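Local coordinates for Endoglucanase(Endo-1,4-beta-glucanase)protein (Pseudomonas stutzeri, PDB 6R2J) that probably hydrolyses beta-1,4-glycosidic bonds in cellulose-like glucans as a family 5 endoglucanase, and here holds cellobiose, at residues G251-P256 with N268-L273; F59-V64 with A120-K125; Y183-V188 with I238-K243. All blocks are in the same frame, centred on the assembly; numbering follows the deposited sequence. Where two conformers were deposited one is given.

Contact 1. Residues G251-P256 with N268-L273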
loop_
_atom_site.group_PDB
_atom_site.type_symbol
_atom_site.label_atom_id
_atom_site.label_comp_id
_atom_site.label_asym_id
_atom_site.label_seq_id
_atom_site.Cartn_x
_atom_site.Cartn_y
_atom_site.Cartn_z
ATOM N N GLY A 251 -2.212 3.887 -2.768
ATOM C CA GLY A 251 -1.234 2.896 -2.334
ATOM C C GLY A 251 -0.491 2.172 -3.429
ATOM O O GLY A 251 0.513 1.504 -3.151
ATOM N N GLU A 252 -0.997 2.222 -4.642
ATOM C CA GLU A 252 -0.245 1.680 -5.756
ATOM C C GLU A 252 -0.572 2.415 -7.041
ATOM O O GLU A 252 -1.711 2.805 -7.275
ATOM C CB GLU A 252 -0.597 0.242 -6.075
ATOM C CG GLU A 252 -0.207 -0.751 -5.026
ATOM C CD GLU A 252 -0.564 -2.151 -5.431
ATOM O OE1 GLU A 252 -0.806 -2.370 -6.657
ATOM O OE2 GLU A 252 -0.636 -3.007 -4.519
ATOM N N TYR A 253 0.440 2.515 -7.898
ATOM C CA TYR A 253 0.417 3.145 -9.208
ATOM C C TYR A 253 1.821 2.848 -9.728
ATOM O O TYR A 253 2.763 2.777 -8.933
ATOM C CB TYR A 253 0.149 4.644 -9.120
ATOM C CG TYR A 253 1.350 5.461 -8.771
ATOM C CD1 TYR A 253 1.704 5.661 -7.440
ATOM C CD2 TYR A 253 2.125 6.040 -9.767
ATOM C CE1 TYR A 253 2.765 6.400 -7.117
ATOM C CE2 TYR A 253 3.222 6.786 -9.441
ATOM C CZ TYR A 253 3.552 6.954 -8.127
ATOM O OH TYR A 253 4.671 7.712 -7.830
ATOM N N GLY A 254 1.991 2.650 -11.037
ATOM C CA GLY A 254 3.303 2.371 -11.599
ATOM C C GLY A 254 3.216 2.418 -13.103
ATOM O O GLY A 254 2.125 2.377 -13.675
ATOM N N ILE A 255 4.382 2.523 -13.735
ATOM C CA ILE A 255 4.412 2.634 -15.188
ATOM C C ILE A 255 5.566 1.812 -15.732
ATOM O O ILE A 255 6.610 1.650 -15.095
ATOM C CB ILE A 255 4.557 4.104 -15.687
ATOM C CG1 ILE A 255 5.867 4.734 -15.209
ATOM C CG2 ILE A 255 3.409 4.982 -15.269
ATOM C CD1 ILE A 255 6.102 6.171 -15.707
ATOM N N PRO A 256 5.382 1.271 -16.943
ATOM C CA PRO A 256 6.528 0.671 -17.634
ATOM C C PRO A 256 7.507 1.728 -18.108
ATOM O O PRO A 256 7.136 2.854 -18.435
ATOM C CB PRO A 256 5.891 -0.055 -18.829
ATOM C CG PRO A 256 4.363 -0.128 -18.500
ATOM C CD PRO A 256 4.118 1.126 -17.712
ATOM N N ASN A 268 1.605 14.011 -14.279
ATOM C CA ASN A 268 0.399 14.775 -13.993
ATOM C C ASN A 268 -0.354 14.206 -12.800
ATOM O O ASN A 268 -0.987 14.961 -12.055
ATOM C CB ASN A 268 -0.485 14.782 -15.224
ATOM C CG ASN A 268 0.121 15.542 -16.351
ATOM O OD1 ASN A 268 0.789 16.557 -16.131
ATOM N ND2 ASN A 268 -0.105 15.068 -17.575
ATOM N N LEU A 269 -0.331 12.883 -12.622
ATOM C CA LEU A 269 -0.954 12.302 -11.435
ATOM C C LEU A 269 -0.286 12.810 -10.155
ATOM O O LEU A 269 -0.957 13.322 -9.257
ATOM C CB LEU A 269 -0.905 10.779 -11.508
ATOM C CG LEU A 269 -1.320 10.082 -10.224
ATOM C CD1 LEU A 269 -2.814 10.246 -9.907
ATOM C CD2 LEU A 269 -0.909 8.593 -10.280
ATOM N N LEU A 270 1.033 12.660 -10.045
ATOM C CA LEU A 270 1.721 13.105 -8.836
ATOM C C LEU A 270 1.491 14.596 -8.571
ATOM O O LEU A 270 1.360 15.008 -7.412
ATOM C CB LEU A 270 3.212 12.768 -8.928
ATOM C CG LEU A 270 3.553 11.274 -8.795
ATOM C CD1 LEU A 270 5.091 11.044 -8.865
ATOM C CD2 LEU A 270 3.030 10.639 -7.527
ATOM N N ALA A 271 1.426 15.414 -9.630
ATOM C CA ALA A 271 1.169 16.839 -9.458
ATOM C C ALA A 271 -0.196 17.063 -8.833
ATOM O O ALA A 271 -0.340 17.846 -7.886
ATOM C CB ALA A 271 1.260 17.541 -10.818
ATOM N N TYR A 272 -1.207 16.346 -9.340
ATOM C CA TYR A 272 -2.559 16.405 -8.798
ATOM C C TYR A 272 -2.605 15.913 -7.358
ATOM O O TYR A 272 -3.294 16.490 -6.512
ATOM C CB TYR A 272 -3.467 15.530 -9.667
ATOM C CG TYR A 272 -4.875 15.377 -9.162
ATOM C CD1 TYR A 272 -5.693 16.491 -8.982
ATOM C CD2 TYR A 272 -5.408 14.111 -8.897
ATOM C CE1 TYR A 272 -6.991 16.368 -8.534
ATOM C CE2 TYR A 272 -6.722 13.967 -8.448
ATOM C CZ TYR A 272 -7.508 15.099 -8.267
ATOM O OH TYR A 272 -8.807 14.974 -7.836
ATOM N N LEU A 273 -1.897 14.830 -7.060
ATOM C CA LEU A 273 -1.850 14.352 -5.687
ATOM C C LEU A 273 -1.278 15.401 -4.749
ATOM O O LEU A 273 -1.825 15.638 -3.669
ATOM C CB LEU A 273 -1.038 13.072 -5.655
ATOM C CG LEU A 273 -1.746 11.960 -6.415
ATOM C CD1 LEU A 273 -0.996 10.670 -6.111
ATOM C CD2 LEU A 273 -3.205 11.838 -6.036
#
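Tyr253, at the C-terminal end of strand 248-252, meets two leucines of helix 260-276 with its ring and hydroxyl. The apolar contacts sit at two points along the ring. Near its root, CD2 of Tyr253 lies 4.0 Å from CD2 of Leu269, with CG almost as near to the same methyl. Farther out, CZ of Tyr253 is 3.8 Å from CD2 of Leu270, the two side chains crossing at about a right angle. The polar end is packed as well: the phenolic OH of Tyr253 meets the fork of Leu270 from one side, CD2 at 3.4 Å and CD1 at 3.5 Å. A chi1 of 80°, with CG between the backbone N and the carbonyl carbon, turns the CG/CD2 side of the ring to Leu269 and the hydroxyl end to Leu270. Replacing Tyr253 by alanine is likely to leave the methyls of both leucines without the ring they pack on, and Tyr282 without its edge-to-face mate. Next door, Glu252 points elsewhere, its carboxylate forming a salt bridge with Arg56 and a hydrogen bond with Tyr208 of the glycan pocket. The arrangement is that of the (beta/alpha)8 barrel of family 5 glycosidases, in which a buried layer of side chains joins the strand ends to the surrounding helices.

Contact 2. Residues F59-V64 with A120-K125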
loop_
_atom_site.group_PDB
_atom_site.type_symbol
_atom_site.label_atom_id
_atom_site.label_comp_id
_atom_site.label_asym_id
_atom_site.label_seq_id
_atom_site.Cartn_x
_atom_site.Cartn_y
_atom_site.Cartn_z
ATOM N N PHE A 59 3.066 -8.256 2.730
ATOM C CA PHE A 59 3.315 -9.583 3.257
ATOM C C PHE A 59 1.993 -10.327 3.097
ATOM O O PHE A 59 0.938 -9.729 2.788
ATOM C CB PHE A 59 3.833 -9.464 4.686
ATOM C CG PHE A 59 2.773 -9.073 5.655
ATOM C CD1 PHE A 59 2.412 -7.750 5.794
ATOM C CD2 PHE A 59 2.066 -10.049 6.364
ATOM C CE1 PHE A 59 1.400 -7.386 6.669
ATOM C CE2 PHE A 59 1.052 -9.713 7.217
ATOM C CZ PHE A 59 0.726 -8.378 7.396
ATOM N N ILE A 60 2.028 -11.649 3.291
ATOM C CA ILE A 60 0.790 -12.418 3.238
ATOM C C ILE A 60 0.483 -13.082 4.575
ATOM O O ILE A 60 1.373 -13.509 5.320
ATOM C CB ILE A 60 0.686 -13.396 2.042
ATOM C CG1 ILE A 60 1.787 -14.459 2.099
ATOM C CG2 ILE A 60 0.707 -12.583 0.700
ATOM C CD1 ILE A 60 1.644 -15.515 1.016
ATOM N N TRP A 61 -0.804 -13.173 4.862
ATOM C CA TRP A 61 -1.271 -13.802 6.095
ATOM C C TRP A 61 -0.775 -15.251 6.205
ATOM O O TRP A 61 -0.329 -15.686 7.277
ATOM C CB TRP A 61 -2.801 -13.650 6.137
ATOM C CG TRP A 61 -3.506 -14.196 7.307
ATOM C CD1 TRP A 61 -2.970 -14.826 8.411
ATOM C CD2 TRP A 61 -4.925 -14.194 7.487
ATOM N NE1 TRP A 61 -3.982 -15.229 9.247
ATOM C CE2 TRP A 61 -5.189 -14.842 8.716
ATOM C CE3 TRP A 61 -6.003 -13.709 6.722
ATOM C CZ2 TRP A 61 -6.474 -15.008 9.200
ATOM C CZ3 TRP A 61 -7.278 -13.901 7.197
ATOM C CH2 TRP A 61 -7.506 -14.557 8.424
ATOM N N GLU A 62 -0.760 -15.977 5.079
ATOM C CA GLU A 62 -0.397 -17.389 5.082
ATOM C C GLU A 62 1.033 -17.627 5.556
ATOM O O GLU A 62 1.351 -18.730 6.005
ATOM C CB GLU A 62 -0.599 -17.954 3.674
ATOM C CG GLU A 62 -2.069 -18.063 3.251
ATOM C CD GLU A 62 -2.618 -16.799 2.563
ATOM O OE1 GLU A 62 -1.935 -15.759 2.570
ATOM O OE2 GLU A 62 -3.751 -16.845 2.024
ATOM N N ARG A 63 1.904 -16.638 5.468
ATOM C CA ARG A 63 3.270 -16.806 5.929
ATOM C C ARG A 63 3.458 -16.369 7.375
ATOM O O ARG A 63 4.440 -16.798 7.992
ATOM C CB ARG A 63 4.244 -16.108 4.955
ATOM C CG ARG A 63 4.355 -16.828 3.615
ATOM C CD ARG A 63 5.135 -16.068 2.542
ATOM N NE ARG A 63 5.188 -16.882 1.315
ATOM C CZ ARG A 63 5.137 -16.427 0.059
ATOM N NH1 ARG A 63 5.059 -15.140 -0.193
ATOM N NH2 ARG A 63 5.193 -17.282 -0.963
ATOM N N VAL A 64 2.583 -15.492 7.903
ATOM C CA VAL A 64 2.625 -15.139 9.332
ATOM C C VAL A 64 1.830 -16.137 10.165
ATOM O O VAL A 64 2.111 -16.302 11.359
ATOM C CB VAL A 64 2.194 -13.699 9.703
ATOM C CG1 VAL A 64 3.154 -12.676 9.088
ATOM C CG2 VAL A 64 0.726 -13.467 9.331
ATOM N N ALA A 120 -9.772 -10.866 12.655
ATOM C CA ALA A 120 -9.581 -9.991 13.806
ATOM C C ALA A 120 -8.424 -10.449 14.702
ATOM O O ALA A 120 -7.601 -9.628 15.128
ATOM C CB ALA A 120 -10.884 -9.910 14.592
ATOM N N SER A 121 -8.352 -11.752 15.013
ATOM C CA SER A 121 -7.327 -12.240 15.940
ATOM C C SER A 121 -5.930 -12.044 15.367
ATOM O O SER A 121 -5.022 -11.581 16.065
ATOM C CB SER A 121 -7.548 -13.719 16.272
ATOM O OG SER A 121 -6.390 -14.264 16.871
ATOM N N VAL A 122 -5.742 -12.393 14.085
ATOM C CA VAL A 122 -4.424 -12.275 13.481
ATOM C C VAL A 122 -3.973 -10.824 13.516
ATOM O O VAL A 122 -2.805 -10.539 13.773
ATOM C CB VAL A 122 -4.323 -12.958 12.094
ATOM C CG1 VAL A 122 -4.994 -12.174 11.018
ATOM C CG2 VAL A 122 -2.845 -13.224 11.808
ATOM N N TRP A 123 -4.907 -9.875 13.318
ATOM C CA TRP A 123 -4.519 -8.467 13.355
ATOM C C TRP A 123 -4.284 -8.012 14.792
ATOM O O TRP A 123 -3.329 -7.280 15.081
ATOM C CB TRP A 123 -5.544 -7.601 12.611
ATOM C CG TRP A 123 -5.071 -7.353 11.197
ATOM C CD1 TRP A 123 -5.697 -7.706 10.015
ATOM C CD2 TRP A 123 -3.845 -6.728 10.823
ATOM N NE1 TRP A 123 -4.914 -7.341 8.936
ATOM C CE2 TRP A 123 -3.776 -6.740 9.402
ATOM C CE3 TRP A 123 -2.783 -6.175 11.543
ATOM C CZ2 TRP A 123 -2.696 -6.198 8.701
ATOM C CZ3 TRP A 123 -1.703 -5.630 10.825
ATOM C CH2 TRP A 123 -1.684 -5.635 9.423
ATOM N N ARG A 124 -5.128 -8.473 15.708
ATOM C CA ARG A 124 -4.853 -8.228 17.110
ATOM C C ARG A 124 -3.479 -8.766 17.481
ATOM O O ARG A 124 -2.683 -8.073 18.122
ATOM C CB ARG A 124 -5.951 -8.850 17.970
ATOM C CG ARG A 124 -5.931 -8.284 19.390
ATOM C CD ARG A 124 -6.915 -8.979 20.317
ATOM N NE ARG A 124 -8.301 -8.914 19.857
ATOM C CZ ARG A 124 -8.937 -9.915 19.262
ATOM N NH1 ARG A 124 -8.316 -11.059 19.046
ATOM N NH2 ARG A 124 -10.190 -9.773 18.883
ATOM N N LYS A 125 -3.181 -10.000 17.082
ATOM C CA LYS A 125 -1.888 -10.587 17.408
ATOM C C LYS A 125 -0.756 -9.839 16.728
ATOM O O LYS A 125 0.277 -9.599 17.354
ATOM C CB LYS A 125 -1.846 -12.068 17.028
ATOM C CG LYS A 125 -2.371 -13.016 18.085
ATOM C CD LYS A 125 -2.056 -14.424 17.663
ATOM C CE LYS A 125 -2.496 -15.448 18.684
ATOM N NZ LYS A 125 -3.885 -15.887 18.396
#
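Val122, on helix 116-130, presses its branched side chain onto the indole of Trp61. Its CB already touches the ring, 3.7 Å from NE1 of Trp61. From there both methyls come down above the same face. CG1, offset toward the rim, lies 3.5 Å from CE2 of Trp61 and makes a CH-pi contact with the five-membered ring, 3.8 Å from its centroid and 26° off the normal. CG2, anti to the backbone N of Val122, sits beside the indole nitrogen, 3.4 Å from NE1 of Trp61. The Trp61 NE1 that this methyl adjoins is hydrogen-bonded to Gln65, just after the short helix 61-64. A second, lighter contact comes from the neighbouring residue: CH2 of Trp123 meets CZ of Phe59 at 4.2 Å, near the plane of the phenyl ring and at its edge. Met98 of strand 93-98 touches Phe59, Trp61 and Trp123 alike, placing the contact against the barrel wall. The chemistry across the two segments is thus that of methyls and aromatic rings, held by dispersion and shape, while the indole nitrogens of both tryptophans find their acceptors elsewhere, Trp123 NE1 bonding to the carbonyl of Ile141.

Contact 3. Residues Y183-V188 with I238-K243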
loop_
_atom_site.group_PDB
_atom_site.type_symbol
_atom_site.label_atom_id
_atom_site.label_comp_id
_atom_site.label_asym_id
_atom_site.label_seq_id
_atom_site.Cartn_x
_atom_site.Cartn_y
_atom_site.Cartn_z
ATOM N N TYR A 183 -10.755 4.784 -9.674
ATOM C CA TYR A 183 -11.739 5.273 -10.634
ATOM C C TYR A 183 -13.147 4.813 -10.264
ATOM O O TYR A 183 -14.120 5.578 -10.363
ATOM C CB TYR A 183 -11.344 4.775 -12.039
ATOM C CG TYR A 183 -12.348 5.139 -13.090
ATOM C CD1 TYR A 183 -12.425 6.444 -13.580
ATOM C CD2 TYR A 183 -13.272 4.201 -13.560
ATOM C CE1 TYR A 183 -13.385 6.801 -14.514
ATOM C CE2 TYR A 183 -14.237 4.559 -14.478
ATOM C CZ TYR A 183 -14.275 5.847 -14.951
ATOM O OH TYR A 183 -15.216 6.200 -15.869
ATOM N N HIS A 184 -13.267 3.564 -9.813
ATOM C CA HIS A 184 -14.556 2.957 -9.542
ATOM C C HIS A 184 -15.048 3.219 -8.127
ATOM O O HIS A 184 -16.188 2.834 -7.817
ATOM C CB HIS A 184 -14.477 1.435 -9.779
ATOM C CG HIS A 184 -14.121 1.050 -11.189
ATOM N ND1 HIS A 184 -12.842 0.706 -11.582
ATOM C CD2 HIS A 184 -14.887 0.960 -12.305
ATOM C CE1 HIS A 184 -12.839 0.427 -12.877
ATOM N NE2 HIS A 184 -14.071 0.565 -13.338
ATOM N N TRP A 185 -14.214 3.848 -7.282
ATOM C CA TRP A 185 -14.489 3.982 -5.858
ATOM C C TRP A 185 -15.888 4.519 -5.555
ATOM O O TRP A 185 -16.582 3.933 -4.707
ATOM C CB TRP A 185 -13.388 4.873 -5.268
ATOM C CG TRP A 185 -13.433 4.863 -3.826
ATOM C CD1 TRP A 185 -14.271 5.593 -3.022
ATOM C CD2 TRP A 185 -12.639 4.070 -2.967
ATOM N NE1 TRP A 185 -14.067 5.263 -1.708
ATOM C CE2 TRP A 185 -13.050 4.345 -1.643
ATOM C CE3 TRP A 185 -11.619 3.142 -3.179
ATOM C CZ2 TRP A 185 -12.464 3.714 -0.522
ATOM C CZ3 TRP A 185 -11.038 2.529 -2.079
ATOM C CH2 TRP A 185 -11.458 2.819 -0.765
ATOM N N PRO A 186 -16.347 5.612 -6.177
ATOM C CA PRO A 186 -17.634 6.197 -5.764
ATOM C C PRO A 186 -18.803 5.333 -6.132
ATOM O O PRO A 186 -19.886 5.498 -5.562
ATOM C CB PRO A 186 -17.709 7.527 -6.523
ATOM C CG PRO A 186 -16.411 7.746 -7.103
ATOM C CD PRO A 186 -15.662 6.431 -7.197
ATOM N N LEU A 187 -18.624 4.416 -7.076
ATOM C CA LEU A 187 -19.711 3.528 -7.439
ATOM C C LEU A 187 -19.663 2.250 -6.620
ATOM O O LEU A 187 -20.712 1.773 -6.188
ATOM C CB LEU A 187 -19.714 3.232 -8.944
ATOM C CG LEU A 187 -19.867 4.481 -9.822
ATOM C CD1 LEU A 187 -20.325 4.181 -11.228
ATOM C CD2 LEU A 187 -20.848 5.520 -9.239
ATOM N N VAL A 188 -18.461 1.724 -6.338
ATOM C CA VAL A 188 -18.321 0.429 -5.651
ATOM C C VAL A 188 -18.466 0.580 -4.136
ATOM O O VAL A 188 -19.009 -0.295 -3.441
ATOM C CB VAL A 188 -16.976 -0.209 -6.045
ATOM C CG1 VAL A 188 -16.578 -1.267 -5.074
ATOM C CG2 VAL A 188 -17.060 -0.799 -7.445
ATOM N N ILE A 238 -10.644 11.083 -4.818
ATOM C CA ILE A 238 -10.431 12.342 -4.095
ATOM C C ILE A 238 -11.769 13.006 -3.782
ATOM O O ILE A 238 -12.015 13.466 -2.662
ATOM C CB ILE A 238 -9.504 13.266 -4.915
ATOM C CG1 ILE A 238 -8.163 12.558 -5.172
ATOM C CG2 ILE A 238 -9.411 14.651 -4.261
ATOM C CD1 ILE A 238 -7.652 11.705 -4.065
ATOM N N GLU A 239 -12.661 13.053 -4.766
ATOM C CA GLU A 239 -13.940 13.720 -4.575
ATOM C C GLU A 239 -14.788 12.990 -3.552
ATOM O O GLU A 239 -15.448 13.622 -2.721
ATOM C CB GLU A 239 -14.683 13.812 -5.909
ATOM C CG GLU A 239 -14.100 14.893 -6.823
ATOM C CD GLU A 239 -14.869 15.061 -8.085
ATOM O OE1 GLU A 239 -15.922 14.420 -8.193
ATOM O OE2 GLU A 239 -14.421 15.811 -8.971
ATOM N N TRP A 240 -14.766 11.662 -3.579
ATOM C CA TRP A 240 -15.427 10.890 -2.531
ATOM C C TRP A 240 -14.798 11.143 -1.168
ATOM O O TRP A 240 -15.510 11.296 -0.168
ATOM C CB TRP A 240 -15.319 9.404 -2.860
ATOM C CG TRP A 240 -16.048 8.511 -1.956
ATOM C CD1 TRP A 240 -17.337 8.051 -2.101
ATOM C CD2 TRP A 240 -15.540 7.908 -0.765
ATOM N NE1 TRP A 240 -17.662 7.221 -1.057
ATOM C CE2 TRP A 240 -16.578 7.115 -0.221
ATOM C CE3 TRP A 240 -14.315 7.972 -0.089
ATOM C CZ2 TRP A 240 -16.421 6.386 0.974
ATOM C CZ3 TRP A 240 -14.157 7.230 1.102
ATOM C CH2 TRP A 240 -15.202 6.460 1.615
ATOM N N LEU A 241 -13.461 11.171 -1.100
ATOM C CA LEU A 241 -12.793 11.531 0.151
ATOM C C LEU A 241 -13.223 12.915 0.652
ATOM O O LEU A 241 -13.617 13.075 1.809
ATOM C CB LEU A 241 -11.282 11.482 -0.040
ATOM C CG LEU A 241 -10.757 10.067 -0.290
ATOM C CD1 LEU A 241 -9.318 10.160 -0.842
ATOM C CD2 LEU A 241 -10.777 9.204 0.921
ATOM N N GLN A 242 -13.160 13.931 -0.197
ATOM C CA GLN A 242 -13.547 15.260 0.258
ATOM C C GLN A 242 -14.986 15.279 0.750
ATOM O O GLN A 242 -15.287 15.891 1.784
ATOM C CB GLN A 242 -13.331 16.274 -0.864
ATOM C CG GLN A 242 -11.855 16.406 -1.281
ATOM C CD GLN A 242 -11.634 17.363 -2.434
ATOM O OE1 GLN A 242 -10.785 18.267 -2.356
ATOM N NE2 GLN A 242 -12.404 17.180 -3.509
ATOM N N LYS A 243 -15.895 14.624 0.024
ATOM C CA LYS A 243 -17.303 14.685 0.401
ATOM C C LYS A 243 -17.547 13.999 1.739
ATOM O O LYS A 243 -18.335 14.486 2.558
ATOM C CB LYS A 243 -18.175 14.083 -0.700
ATOM C CG LYS A 243 -18.255 14.933 -1.970
ATOM C CD LYS A 243 -19.542 15.761 -1.991
ATOM C CE LYS A 243 -19.316 17.111 -2.658
ATOM N NZ LYS A 243 -20.571 17.905 -2.792
#
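Trp185 drives the nitrogen side of its indole into the face of Trp240, forming an edge-to-face pair with the planes at 67°. The Trp185 five-membered ring and the Trp240 six-membered ring have centroids 4.3 Å apart. NE1 of Trp185 stands 3.1 Å above the plane, over the six-membered ring of Trp240, and its nearest carbons there include CE3 of Trp240 at 3.2 Å. The N-H of Trp185 points nearly at the centre of that ring, consistent with an N-H to pi interaction. Beside the nitrogen, CD1 of Trp185 comes down near the ring fusion, 3.5 Å from CD2 of Trp240. Both tryptophans hold CG anti to the backbone N (chi1 -169° for Trp185 and -175° for Trp240), which directs each indole toward the opposite segment, where they meet. Pro186 adds to the interface, its CA lying 4.1 Å from CD1 of Trp240. The Trp240 nitrogen turns to another partner, donating to the carbonyl of Ala190, so its indole is tied to the chain just beyond helix 185-188. Phe237 and Ser180 also touch the Trp185 ring; Ser180 belongs to the glycan pocket, and a bound glucose is about 8 Å from the Trp185 side chain. Strand 201-206 packs against the pair through Tyr203 and Ala205, and the contact thus joins short helix 185-188 to outer helix 229-244 of the TIM barrel.

Overall arrangement
From the N terminus, contact 2 comes first: it closes a loop of 55 residues, bringing the end of strand 54-59 and helix 61-64 to helix 116-130. Contact 3 follows, spanning 49 residues that include strand 201-206. Contact 1 closes the shortest loop: 11 residues, mostly the first turns of helix 260-276, separate its segments. The three stand in series, neither nesting nor crossing. Contacts 1 and 3 adjoin, where OH of Tyr272 packs 3.5 Å from CB of Ile238, whereas contact 2 lies across the chain's centre from contact 1, about 29 Å between centres. Contact 1 joins a strand end to its following helix; contacts 2 and 3 mainly join short helices to outer helices of the barrel.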